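Local coordinates for transcription regulator PadR N-terminal domain-containing protein (Streptococcus mutans, PDB 3L9F) that probably regulates transcription as a PadR-family protein, binding DNA through a winged-helix domain, and can bind a magnesium ion, at residues 91-94 against 98-101; 59-64 against 160-165; 147-152 against 196-201; 84-89 against 110-115. One frame throughout, in Å; residues are numbered along the deposited sequence.

In the fold
Contacts 1 and 4 lie together in the winged-helix domain: both use strand 87-92, their centres are about 23 Å apart, and they touch where N101 meets K89. Contact 1 is near the tip of the hairpin, and contact 4 ties the base of the hairpin to helix 107-118. Contact 2 encloses both along the chain, joining helix 52-62 to helix 142-172; its centre is about 27 Å from that of contact 1. Contact 3 uses the same long helix 142-172 and pairs it with helix 178-202. The centres of contacts 1 and 3 are about 44 Å apart. Contact 2 thus couples the probable DNA-binding domain to the C-terminal helical region, where contact 3 lies against the second subunit.

Contact 1: 91-94 against 98-101; sequences VVIQ and PNKN
V92 and K100 are joined through both backbone groups. V92 N donates to K100 O at 2.8 Å, with an angle of 175° at the hydrogen. K100 N returns the bond to V92 O at 3.1 Å and 167°. They form an antiparallel hydrogen-bonded pair near the end of the hairpin 87-92/100-105, the wing of the winged-helix fold. At the next, non-hydrogen-bonded pair the side chains of V91 and N101 run alongside each other, V91 CG2 3.4 Å from N101 OD1. The other branch of V91 leans to the amide of N99, with CG1 3.8 Å from ND2. On the face carrying V92 and K100, the lysine chain bends at chi3 (50°). This leaves K100 NZ 3.7 Å from Q94 OE1, and a water beside the pair bridges them, accepting from K100 NZ at 2.8 Å and donating to Q94 OE1 at 3.0 Å. A second water accepts from Q94 N at 2.8 Å and lies within hydrogen-bonding distance of N99 OD1. Farther back, N101 makes a backbone hydrogen bond to G52, anchoring this strand to the start of helix 52-62. Past V92 the strands are joined by water and side-chain amides rather than by direct backbone bonds, consistent with a solvated surface end of the wing.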
loop_
_atom_site.group_PDB
_atom_site.type_symbol
_atom_site.label_atom_id
_atom_site.label_comp_id
_atom_site.label_asym_id
_atom_site.label_seq_id
_atom_site.Cartn_x
_atom_site.Cartn_y
_atom_site.Cartn_z
ATOM N N VAL A 91 13.583 -25.115 -17.032
ATOM C CA VAL A 91 14.615 -24.229 -17.568
ATOM C C VAL A 91 14.808 -24.535 -19.052
ATOM O O VAL A 91 15.206 -25.642 -19.415
ATOM C CB VAL A 91 15.948 -24.407 -16.834
ATOM C CG1 VAL A 91 17.038 -23.596 -17.519
ATOM C CG2 VAL A 91 15.813 -23.997 -15.384
ATOM N N VAL A 92 14.507 -23.562 -19.905
ATOM C CA VAL A 92 14.588 -23.768 -21.346
ATOM C C VAL A 92 15.902 -23.199 -21.853
ATOM O O VAL A 92 16.185 -22.009 -21.682
ATOM C CB VAL A 92 13.397 -23.110 -22.094
ATOM C CG1 VAL A 92 13.553 -23.266 -23.603
ATOM C CG2 VAL A 92 12.071 -23.717 -21.637
ATOM N N ILE A 93 16.710 -24.058 -22.462
ATOM C CA ILE A 93 18.020 -23.651 -22.933
ATOM C C ILE A 93 17.980 -23.441 -24.430
ATOM O O ILE A 93 17.440 -24.268 -25.158
ATOM C CB ILE A 93 19.066 -24.721 -22.617
ATOM C CG1 ILE A 93 19.154 -24.945 -21.106
ATOM C CG2 ILE A 93 20.421 -24.335 -23.210
ATOM C CD1 ILE A 93 19.935 -26.186 -20.740
ATOM N N GLN A 94 18.540 -22.324 -24.881
ATOM C CA GLN A 94 18.645 -22.036 -26.302
ATOM C C GLN A 94 20.027 -21.530 -26.635
ATOM O O GLN A 94 20.643 -20.800 -25.856
ATOM C CB GLN A 94 17.616 -20.989 -26.722
ATOM C CG GLN A 94 16.181 -21.437 -26.611
ATOM C CD GLN A 94 15.222 -20.282 -26.816
ATOM O OE1 GLN A 94 14.892 -19.551 -25.873
ATOM N NE2 GLN A 94 14.801 -20.086 -28.058
ATOM N N PRO A 98 20.050 -16.200 -23.140
ATOM C CA PRO A 98 20.002 -16.571 -21.728
ATOM C C PRO A 98 18.987 -17.693 -21.546
ATOM O O PRO A 98 18.016 -17.802 -22.325
ATOM C CB PRO A 98 19.479 -15.302 -21.038
ATOM C CG PRO A 98 19.585 -14.210 -22.031
ATOM C CD PRO A 98 19.551 -14.836 -23.388
ATOM N N ASN A 99 19.213 -18.531 -20.546
ATOM C CA ASN A 99 18.193 -19.480 -20.126
ATOM C C ASN A 99 16.906 -18.743 -19.796
ATOM O O ASN A 99 16.928 -17.605 -19.294
ATOM C CB ASN A 99 18.661 -20.244 -18.895
ATOM C CG ASN A 99 19.777 -21.208 -19.201
ATOM O OD1 ASN A 99 20.142 -21.411 -20.356
ATOM N ND2 ASN A 99 20.310 -21.837 -18.162
ATOM N N LYS A 100 15.789 -19.411 -20.061
ATOM C CA LYS A 100 14.450 -18.883 -19.808
ATOM C C LYS A 100 13.758 -19.837 -18.837
ATOM O O LYS A 100 13.765 -21.045 -19.056
ATOM C CB LYS A 100 13.689 -18.837 -21.141
ATOM C CG LYS A 100 12.283 -18.285 -21.072
ATOM C CD LYS A 100 11.700 -18.119 -22.474
ATOM C CE LYS A 100 11.857 -19.385 -23.297
ATOM N NZ LYS A 100 11.384 -19.201 -24.693
ATOM N N ASN A 101 13.171 -19.318 -17.765
ATOM C CA ASN A 101 12.446 -20.178 -16.833
ATOM C C ASN A 101 10.950 -20.153 -17.082
ATOM O O ASN A 101 10.343 -19.092 -17.119
ATOM C CB ASN A 101 12.746 -19.777 -15.397
ATOM C CG ASN A 101 14.222 -19.828 -15.093
ATOM O OD1 ASN A 101 14.935 -20.688 -15.607
ATOM N ND2 ASN A 101 14.694 -18.898 -14.271
HETATM O O HOH W 1 16.590 -19.830 -23.486
HETATM O O HOH W 2 19.829 -20.846 -22.886
HETATM O O HOH W 3 12.954 -17.313 -25.998
#

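Contact 2: 59-64 against 160-165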
loop_
_atom_site.group_PDB
_atom_site.type_symbol
_atom_site.label_atom_id
_atom_site.label_comp_id
_atom_site.label_asym_id
_atom_site.label_seq_id
_atom_site.Cartn_x
_atom_site.Cartn_y
_atom_site.Cartn_z
ATOM N N LEU A 59 3.089 -8.630 -13.278
ATOM C CA LEU A 59 3.091 -8.055 -11.932
ATOM C C LEU A 59 3.502 -6.585 -11.940
ATOM O O LEU A 59 2.824 -5.753 -11.333
ATOM C CB LEU A 59 3.992 -8.865 -10.997
ATOM C CG LEU A 59 3.920 -8.468 -9.528
ATOM C CD1 LEU A 59 2.552 -8.861 -8.972
ATOM C CD2 LEU A 59 5.034 -9.149 -8.760
ATOM N N GLN A 60 4.591 -6.254 -12.635
ATOM C CA GLN A 60 5.066 -4.869 -12.672
ATOM C C GLN A 60 4.191 -3.940 -13.497
ATOM O O GLN A 60 3.993 -2.790 -13.126
ATOM C CB GLN A 60 6.499 -4.782 -13.206
ATOM C CG GLN A 60 7.518 -5.531 -12.372
ATOM C CD GLN A 60 7.605 -4.984 -10.961
ATOM O OE1 GLN A 60 7.826 -3.787 -10.762
ATOM N NE2 GLN A 60 7.434 -5.852 -9.977
ATOM N N ASN A 61 3.675 -4.429 -14.620
ATOM C CA ASN A 61 3.058 -3.536 -15.601
ATOM C C ASN A 61 1.547 -3.653 -15.740
ATOM O O ASN A 61 0.900 -2.734 -16.236
ATOM C CB ASN A 61 3.720 -3.711 -16.965
ATOM C CG ASN A 61 5.209 -3.428 -16.929
ATOM O OD1 ASN A 61 6.015 -4.205 -17.452
ATOM N ND2 ASN A 61 5.588 -2.326 -16.287
ATOM N N GLN A 62 0.982 -4.778 -15.323
ATOM C CA GLN A 62 -0.444 -4.980 -15.504
ATOM C C GLN A 62 -1.208 -4.900 -14.191
ATOM O O GLN A 62 -2.239 -4.239 -14.111
ATOM C CB GLN A 62 -0.715 -6.325 -16.177
ATOM C CG GLN A 62 -0.166 -6.415 -17.599
ATOM C CD GLN A 62 -0.739 -7.603 -18.350
ATOM O OE1 GLN A 62 -1.150 -8.592 -17.740
ATOM N NE2 GLN A 62 -0.802 -7.499 -19.675
ATOM N N LEU A 63 -0.689 -5.558 -13.163
ATOM C CA LEU A 63 -1.432 -5.706 -11.918
ATOM C C LEU A 63 -0.988 -4.717 -10.845
ATOM O O LEU A 63 -1.480 -4.742 -9.720
ATOM C CB LEU A 63 -1.306 -7.144 -11.404
ATOM C CG LEU A 63 -1.648 -8.251 -12.413
ATOM C CD1 LEU A 63 -1.773 -9.606 -11.713
ATOM C CD2 LEU A 63 -2.925 -7.926 -13.188
ATOM N N SER A 64 -0.074 -3.824 -11.188
ATOM C CA SER A 64 0.447 -2.904 -10.190
ATOM C C SER A 64 -0.585 -1.923 -9.606
ATOM O O SER A 64 -0.306 -1.264 -8.600
ATOM C CB SER A 64 1.643 -2.137 -10.748
ATOM O OG SER A 64 1.250 -1.304 -11.823
ATOM N N ILE A 160 -1.972 6.088 -14.441
ATOM C CA ILE A 160 -3.227 6.231 -15.179
ATOM C C ILE A 160 -3.076 5.807 -16.641
ATOM O O ILE A 160 -3.910 5.063 -17.188
ATOM C CB ILE A 160 -3.724 7.683 -15.134
ATOM C CG1 ILE A 160 -4.185 8.036 -13.708
ATOM C CG2 ILE A 160 -4.837 7.885 -16.146
ATOM C CD1 ILE A 160 -4.483 9.514 -13.481
ATOM N N LYS A 161 -2.016 6.296 -17.267
ATOM C CA LYS A 161 -1.701 5.963 -18.660
ATOM C C LYS A 161 -1.566 4.454 -18.849
ATOM O O LYS A 161 -2.164 3.866 -19.759
ATOM C CB LYS A 161 -0.411 6.676 -19.086
ATOM C CG LYS A 161 0.070 6.330 -20.491
ATOM C CD LYS A 161 1.356 7.083 -20.837
ATOM C CE LYS A 161 1.827 6.781 -22.256
ATOM N NZ LYS A 161 2.252 5.363 -22.420
ATOM N N ARG A 162 -0.789 3.828 -17.973
ATOM C CA ARG A 162 -0.551 2.395 -18.030
ATOM C C ARG A 162 -1.824 1.582 -17.791
ATOM O O ARG A 162 -2.115 0.626 -18.522
ATOM C CB ARG A 162 0.538 2.010 -17.022
ATOM C CG ARG A 162 0.993 0.562 -17.113
ATOM C CD ARG A 162 2.491 0.452 -16.877
ATOM N NE ARG A 162 2.903 1.271 -15.742
ATOM C CZ ARG A 162 2.807 0.886 -14.473
ATOM N NH1 ARG A 162 2.317 -0.312 -14.184
ATOM N NH2 ARG A 162 3.195 1.700 -13.494
ATOM N N LEU A 163 -2.591 1.959 -16.771
ATOM C CA LEU A 163 -3.817 1.240 -16.469
ATOM C C LEU A 163 -4.837 1.449 -17.584
ATOM O O LEU A 163 -5.531 0.514 -17.990
ATOM C CB LEU A 163 -4.374 1.679 -15.117
ATOM C CG LEU A 163 -5.683 1.043 -14.698
ATOM C CD1 LEU A 163 -5.600 -0.479 -14.763
ATOM C CD2 LEU A 163 -6.030 1.517 -13.285
ATOM N N SER A 164 -4.910 2.673 -18.100
ATOM C CA SER A 164 -5.816 2.971 -19.209
ATOM C C SER A 164 -5.476 2.158 -20.460
ATOM O O SER A 164 -6.370 1.646 -21.145
ATOM C CB SER A 164 -5.794 4.463 -19.527
ATOM O OG SER A 164 -6.427 5.191 -18.492
ATOM N N GLU A 165 -4.183 2.037 -20.749
ATOM C CA GLU A 165 -3.730 1.269 -21.909
ATOM C C GLU A 165 -4.031 -0.231 -21.760
ATOM O O GLU A 165 -4.425 -0.893 -22.721
ATOM C CB GLU A 165 -2.245 1.520 -22.184
ATOM C CG GLU A 165 -1.954 2.957 -22.636
ATOM C CD GLU A 165 -0.473 3.225 -22.901
ATOM O OE1 GLU A 165 0.367 2.365 -22.554
ATOM O OE2 GLU A 165 -0.149 4.306 -23.448
#
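The contact links the winged-helix domain to the C-terminal helical region, with R162 of helix 142-172 reaching across to S64, N61 and Q60 around the end of helix 52-62. It rests on this one arginine. Its CG stands anti to the backbone N, and the chain then bends at chi2 and again at chi3 (44°), which turns the guanidinium toward the C-terminal part of helix 52-62. R162 NH1 donates to S64 OG at 2.8 Å, with an angle of 150° at the hydrogen and the hydroxyl oxygen close to the guanidinium plane. The same nitrogen makes a weak bond to N61 O at 3.5 Å, fairly straight at 164°. Q60 O lies 3.2 Å from R162 NH1, but at an oblique position and a poor angle for hydrogen bonding. Nearer the backbone, the aliphatic part of the chain passes N61 O, which is 3.4 Å from R162 CG and 3.6 Å from R162 CD.

Helix 142-172, predicted to be coiled coil here, thus presents a cation to the end of a DNA-binding-domain helix, and the carbonyls there would probably favour it. E158, one turn earlier, makes a salt bridge to R162 NE and probably helps to orient the group. The side chain of S64 is about 4 Å from that of D68, a magnesium ligand in this protein, although no ion is bound to this chain. L63, beside S64, packs on F135 of the second subunit.

Contact 3: 147-152 against 196-201; sequences QLIREE and KVLEEE
I149 and L198 meet between the helices 142-172 and 178-202, an antiparallel pair whose local axes approach to 9.9 Å at 144° between their directions. The two branches of I149 divide the work. CG2, anti to the backbone N, faces L198, lying 3.7 Å from L198 CB and 4.0 Å from L198 CD2. The other branch leaves beside the backbone N and continues extended, placing I149 CD1 4.0 Å from E201 CG, where the two side chains cross at about a right angle. In L198, CG leaves beside the backbone N (chi1 -63°) and the chain runs on extended, which carries CD1 to E152 CG.

Both glutamates on this interface offer methylenes to it. E201 bends at chi2, so that aliphatic carbon rather than carboxylate faces the isoleucine; its side chain also packs on I182 of the second subunit. E152 follows the same pattern, with a bend at chi2 of 79°. Its carboxylate is turned to salt bridges from OE1 to R155 and from OE2 to K156, and OE2 is also hydrogen-bonded to Y186 OH of the second subunit. This buried acid is therefore held at both oxygens, one of them across the subunit interface. F130 of helix 129-135 touches both E152 and L198, adding a third helix to the packing. The tightest approach belongs to the methylene that carries the E152 carboxylate: E152 CG is 3.4 Å from L198 CD1.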
loop_
_atom_site.group_PDB
_atom_site.type_symbol
_atom_site.label_atom_id
_atom_site.label_comp_id
_atom_site.label_asym_id
_atom_site.label_seq_id
_atom_site.Cartn_x
_atom_site.Cartn_y
_atom_site.Cartn_z
ATOM N N GLN A 147 8.005 20.775 -5.789
ATOM C CA GLN A 147 8.637 19.723 -6.577
ATOM C C GLN A 147 8.090 18.353 -6.196
ATOM O O GLN A 147 7.829 17.518 -7.067
ATOM C CB GLN A 147 10.154 19.744 -6.400
ATOM C CG GLN A 147 10.893 18.749 -7.290
ATOM N N LEU A 148 7.919 18.118 -4.897
ATOM C CA LEU A 148 7.392 16.832 -4.447
ATOM C C LEU A 148 6.012 16.618 -5.040
ATOM O O LEU A 148 5.688 15.531 -5.524
ATOM C CB LEU A 148 7.321 16.764 -2.919
ATOM C CG LEU A 148 8.638 16.624 -2.153
ATOM C CD1 LEU A 148 8.374 16.589 -0.650
ATOM C CD2 LEU A 148 9.397 15.389 -2.596
ATOM N N ILE A 149 5.192 17.663 -5.001
ATOM C CA ILE A 149 3.853 17.561 -5.550
ATOM C C ILE A 149 3.863 17.293 -7.060
ATOM O O ILE A 149 3.136 16.424 -7.530
ATOM C CB ILE A 149 2.991 18.788 -5.216
ATOM C CG1 ILE A 149 2.893 18.946 -3.699
ATOM C CG2 ILE A 149 1.603 18.629 -5.825
ATOM C CD1 ILE A 149 2.211 20.218 -3.243
ATOM N N ARG A 150 4.687 18.019 -7.812
ATOM C CA ARG A 150 4.779 17.785 -9.263
ATOM C C ARG A 150 5.251 16.379 -9.606
ATOM O O ARG A 150 4.737 15.743 -10.537
ATOM C CB ARG A 150 5.705 18.804 -9.924
ATOM C CG ARG A 150 5.108 20.189 -10.007
ATOM C CD ARG A 150 6.078 21.176 -10.652
ATOM N NE ARG A 150 5.612 22.548 -10.484
ATOM C CZ ARG A 150 4.565 23.058 -11.125
ATOM N NH1 ARG A 150 3.877 22.305 -11.978
ATOM N NH2 ARG A 150 4.202 24.316 -10.914
ATOM N N GLU A 151 6.228 15.885 -8.855
ATOM C CA GLU A 151 6.757 14.557 -9.121
ATOM C C GLU A 151 5.717 13.482 -8.832
ATOM O O GLU A 151 5.629 12.487 -9.553
ATOM C CB GLU A 151 8.067 14.334 -8.365
ATOM C CG GLU A 151 9.146 15.315 -8.811
ATOM C CD GLU A 151 10.520 14.995 -8.266
ATOM O OE1 GLU A 151 10.659 13.986 -7.543
ATOM O OE2 GLU A 151 11.468 15.754 -8.568
ATOM N N GLU A 152 4.909 13.694 -7.799
ATOM C CA GLU A 152 3.843 12.747 -7.494
ATOM C C GLU A 152 2.749 12.816 -8.547
ATOM O O GLU A 152 2.184 11.789 -8.930
ATOM C CB GLU A 152 3.252 13.004 -6.108
ATOM C CG GLU A 152 2.001 12.182 -5.811
ATOM C CD GLU A 152 2.306 10.747 -5.415
ATOM O OE1 GLU A 152 3.490 10.346 -5.411
ATOM O OE2 GLU A 152 1.349 10.014 -5.105
ATOM N N LYS A 196 -6.010 14.965 -8.801
ATOM C CA LYS A 196 -6.806 16.191 -8.782
ATOM C C LYS A 196 -6.568 17.043 -7.534
ATOM O O LYS A 196 -6.450 18.269 -7.618
ATOM C CB LYS A 196 -8.288 15.848 -8.914
ATOM C CG LYS A 196 -9.190 17.055 -9.001
ATOM C CD LYS A 196 -10.366 16.796 -9.930
ATOM C CE LYS A 196 -11.165 18.072 -10.157
ATOM N NZ LYS A 196 -10.291 19.243 -10.492
ATOM N N VAL A 197 -6.495 16.396 -6.376
ATOM C CA VAL A 197 -6.215 17.113 -5.133
ATOM C C VAL A 197 -4.897 17.865 -5.232
ATOM O O VAL A 197 -4.795 19.031 -4.842
ATOM C CB VAL A 197 -6.177 16.156 -3.924
ATOM C CG1 VAL A 197 -5.513 16.830 -2.743
ATOM C CG2 VAL A 197 -7.588 15.692 -3.574
ATOM N N LEU A 198 -3.885 17.204 -5.774
ATOM C CA LEU A 198 -2.578 17.827 -5.903
ATOM C C LEU A 198 -2.605 18.960 -6.931
ATOM O O LEU A 198 -2.011 20.013 -6.718
ATOM C CB LEU A 198 -1.537 16.774 -6.274
ATOM C CG LEU A 198 -1.353 15.692 -5.204
ATOM C CD1 LEU A 198 -0.278 14.718 -5.651
ATOM C CD2 LEU A 198 -1.005 16.320 -3.861
ATOM N N GLU A 199 -3.293 18.740 -8.047
ATOM C CA GLU A 199 -3.441 19.788 -9.052
ATOM C C GLU A 199 -4.123 21.011 -8.456
ATOM O O GLU A 199 -3.681 22.146 -8.668
ATOM C CB GLU A 199 -4.213 19.270 -10.266
ATOM C CG GLU A 199 -3.414 18.252 -11.063
ATOM C CD GLU A 199 -4.189 17.665 -12.222
ATOM O OE1 GLU A 199 -5.444 17.722 -12.199
ATOM O OE2 GLU A 199 -3.532 17.140 -13.151
ATOM N N GLU A 200 -5.186 20.776 -7.693
ATOM C CA GLU A 200 -5.915 21.866 -7.049
ATOM C C GLU A 200 -5.018 22.600 -6.055
ATOM O O GLU A 200 -5.121 23.818 -5.897
ATOM C CB GLU A 200 -7.186 21.352 -6.368
ATOM C CG GLU A 200 -8.261 20.900 -7.344
ATOM C CD GLU A 200 -9.388 20.141 -6.663
ATOM O OE1 GLU A 200 -9.195 19.675 -5.517
ATOM O OE2 GLU A 200 -10.468 20.004 -7.276
ATOM N N GLU A 201 -4.129 21.863 -5.395
ATOM C CA GLU A 201 -3.172 22.490 -4.487
ATOM C C GLU A 201 -2.215 23.407 -5.240
ATOM O O GLU A 201 -1.965 24.534 -4.821
ATOM C CB GLU A 201 -2.372 21.439 -3.713
ATOM C CG GLU A 201 -1.282 22.029 -2.826
ATOM C CD GLU A 201 -1.843 22.977 -1.781
ATOM O OE1 GLU A 201 -3.003 22.771 -1.348
ATOM O OE2 GLU A 201 -1.119 23.923 -1.397
#

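Contact 4: 84-89 against 110-115; sequences DGKITK and KKELAS
E112 OE1 forms a salt bridge with K86 NZ at 3.2 Å, while OE2 of the same carboxylate pairs with K38 of helix 37-44. E112 thus ties together three parts of the winged-helix domain: its own helix 107-118, helix 37-44, and the turn leading into the wing strand 87-92. Its side chain also touches L42 of helix 37-44. No hydrogen bond passes between K86 and E112, so the two are held as an ion pair.

The turn before K86 probably helps to set its position. G85, at a positive phi of 73°, closes helix 74-83 in a Schellman motif, and G85 O accepts from T106 OG1. K86 itself is backbone-bonded to T106, just ahead of helix 107-118, and its side chain packs on L81 of helix 74-83. From there the lysine chain crosses the glutamate at about a right angle. It bends at chi2 (-59°) and is extended beyond, so it passes the carboxylate oxygen with its flank as well as meeting it with its ammonium group: K86 CD is 3.6 Å from E112 OE1.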
loop_
_atom_site.group_PDB
_atom_site.type_symbol
_atom_site.label_atom_id
_atom_site.label_comp_id
_atom_site.label_asym_id
_atom_site.label_seq_id
_atom_site.Cartn_x
_atom_site.Cartn_y
_atom_site.Cartn_z
ATOM N N ASP A 84 7.599 -25.798 -2.285
ATOM C CA ASP A 84 6.382 -26.287 -1.644
ATOM C C ASP A 84 5.467 -27.047 -2.607
ATOM O O ASP A 84 4.357 -27.442 -2.242
ATOM C CB ASP A 84 5.636 -25.138 -0.962
ATOM C CG ASP A 84 6.488 -24.426 0.087
ATOM O OD1 ASP A 84 7.576 -24.936 0.438
ATOM O OD2 ASP A 84 6.073 -23.349 0.563
ATOM N N GLY A 85 5.935 -27.256 -3.835
ATOM C CA GLY A 85 5.214 -28.072 -4.795
ATOM C C GLY A 85 3.967 -27.438 -5.374
ATOM O O GLY A 85 3.127 -28.135 -5.958
ATOM N N LYS A 86 3.844 -26.119 -5.233
ATOM C CA LYS A 86 2.665 -25.406 -5.734
ATOM C C LYS A 86 2.821 -25.009 -7.205
ATOM O O LYS A 86 1.830 -24.756 -7.890
ATOM C CB LYS A 86 2.405 -24.152 -4.896
ATOM C CG LYS A 86 2.343 -24.406 -3.403
ATOM C CD LYS A 86 1.249 -25.398 -3.069
ATOM C CE LYS A 86 1.185 -25.648 -1.565
ATOM N NZ LYS A 86 0.014 -26.487 -1.204
ATOM N N ILE A 87 4.069 -24.916 -7.665
ATOM C CA ILE A 87 4.367 -24.675 -9.081
ATOM C C ILE A 87 5.567 -25.525 -9.504
ATOM O O ILE A 87 6.332 -25.986 -8.654
ATOM C CB ILE A 87 4.692 -23.189 -9.360
ATOM C CG1 ILE A 87 6.004 -22.786 -8.687
ATOM C CG2 ILE A 87 3.562 -22.288 -8.876
ATOM C CD1 ILE A 87 6.346 -21.313 -8.851
ATOM N N THR A 88 5.711 -25.750 -10.809
ATOM C CA THR A 88 6.922 -26.372 -11.332
ATOM C C THR A 88 7.729 -25.337 -12.106
ATOM O O THR A 88 7.181 -24.367 -12.621
ATOM C CB THR A 88 6.626 -27.575 -12.255
ATOM O OG1 THR A 88 5.886 -27.140 -13.407
ATOM C CG2 THR A 88 5.842 -28.640 -11.516
ATOM N N LYS A 89 9.035 -25.550 -12.169
ATOM C CA LYS A 89 9.915 -24.683 -12.937
ATOM C C LYS A 89 10.669 -25.494 -13.974
ATOM O O LYS A 89 11.250 -26.534 -13.663
ATOM C CB LYS A 89 10.916 -23.984 -12.022
ATOM C CG LYS A 89 12.030 -23.247 -12.761
ATOM C CD LYS A 89 13.017 -22.658 -11.762
ATOM C CE LYS A 89 14.069 -21.800 -12.450
ATOM N NZ LYS A 89 15.017 -21.178 -11.471
ATOM N N LYS A 110 -3.270 -25.102 -7.506
ATOM C CA LYS A 110 -4.627 -24.694 -7.842
ATOM C C LYS A 110 -5.505 -24.779 -6.598
ATOM O O LYS A 110 -6.333 -23.903 -6.357
ATOM C CB LYS A 110 -5.218 -25.581 -8.944
ATOM C CG LYS A 110 -4.672 -25.341 -10.343
ATOM C CD LYS A 110 -5.157 -26.445 -11.288
ATOM C CE LYS A 110 -4.722 -26.220 -12.729
ATOM N NZ LYS A 110 -5.046 -27.414 -13.571
ATOM N N LYS A 111 -5.314 -25.841 -5.817
ATOM C CA LYS A 111 -6.025 -26.017 -4.548
ATOM C C LYS A 111 -5.781 -24.837 -3.616
ATOM O O LYS A 111 -6.708 -24.334 -2.975
ATOM C CB LYS A 111 -5.593 -27.318 -3.851
ATOM C CG LYS A 111 -6.315 -27.597 -2.533
ATOM N N GLU A 112 -4.529 -24.400 -3.542
ATOM C CA GLU A 112 -4.158 -23.323 -2.638
ATOM C C GLU A 112 -4.782 -22.004 -3.061
ATOM O O GLU A 112 -5.206 -21.208 -2.224
ATOM C CB GLU A 112 -2.643 -23.179 -2.565
ATOM C CG GLU A 112 -2.190 -21.973 -1.773
ATOM C CD GLU A 112 -0.876 -22.203 -1.052
ATOM O OE1 GLU A 112 -0.581 -23.370 -0.715
ATOM O OE2 GLU A 112 -0.148 -21.214 -0.809
ATOM N N LEU A 113 -4.814 -21.767 -4.365
ATOM C CA LEU A 113 -5.451 -20.577 -4.906
ATOM C C LEU A 113 -6.942 -20.601 -4.591
ATOM O O LEU A 113 -7.495 -19.624 -4.091
ATOM C CB LEU A 113 -5.231 -20.511 -6.418
ATOM C CG LEU A 113 -5.838 -19.290 -7.098
ATOM C CD1 LEU A 113 -5.274 -18.008 -6.475
ATOM C CD2 LEU A 113 -5.583 -19.340 -8.609
ATOM N N ALA A 114 -7.591 -21.727 -4.874
ATOM C CA ALA A 114 -9.027 -21.862 -4.618
ATOM C C ALA A 114 -9.332 -21.587 -3.150
ATOM O O ALA A 114 -10.273 -20.871 -2.835
ATOM C CB ALA A 114 -9.523 -23.249 -5.021
ATOM N N SER A 115 -8.520 -22.151 -2.260
ATOM C CA SER A 115 -8.681 -21.932 -0.829
ATOM C C SER A 115 -8.548 -20.458 -0.509
ATOM O O SER A 115 -9.371 -19.885 0.198
ATOM C CB SER A 115 -7.634 -22.722 -0.043
ATOM O OG SER A 115 -7.768 -24.110 -0.295
#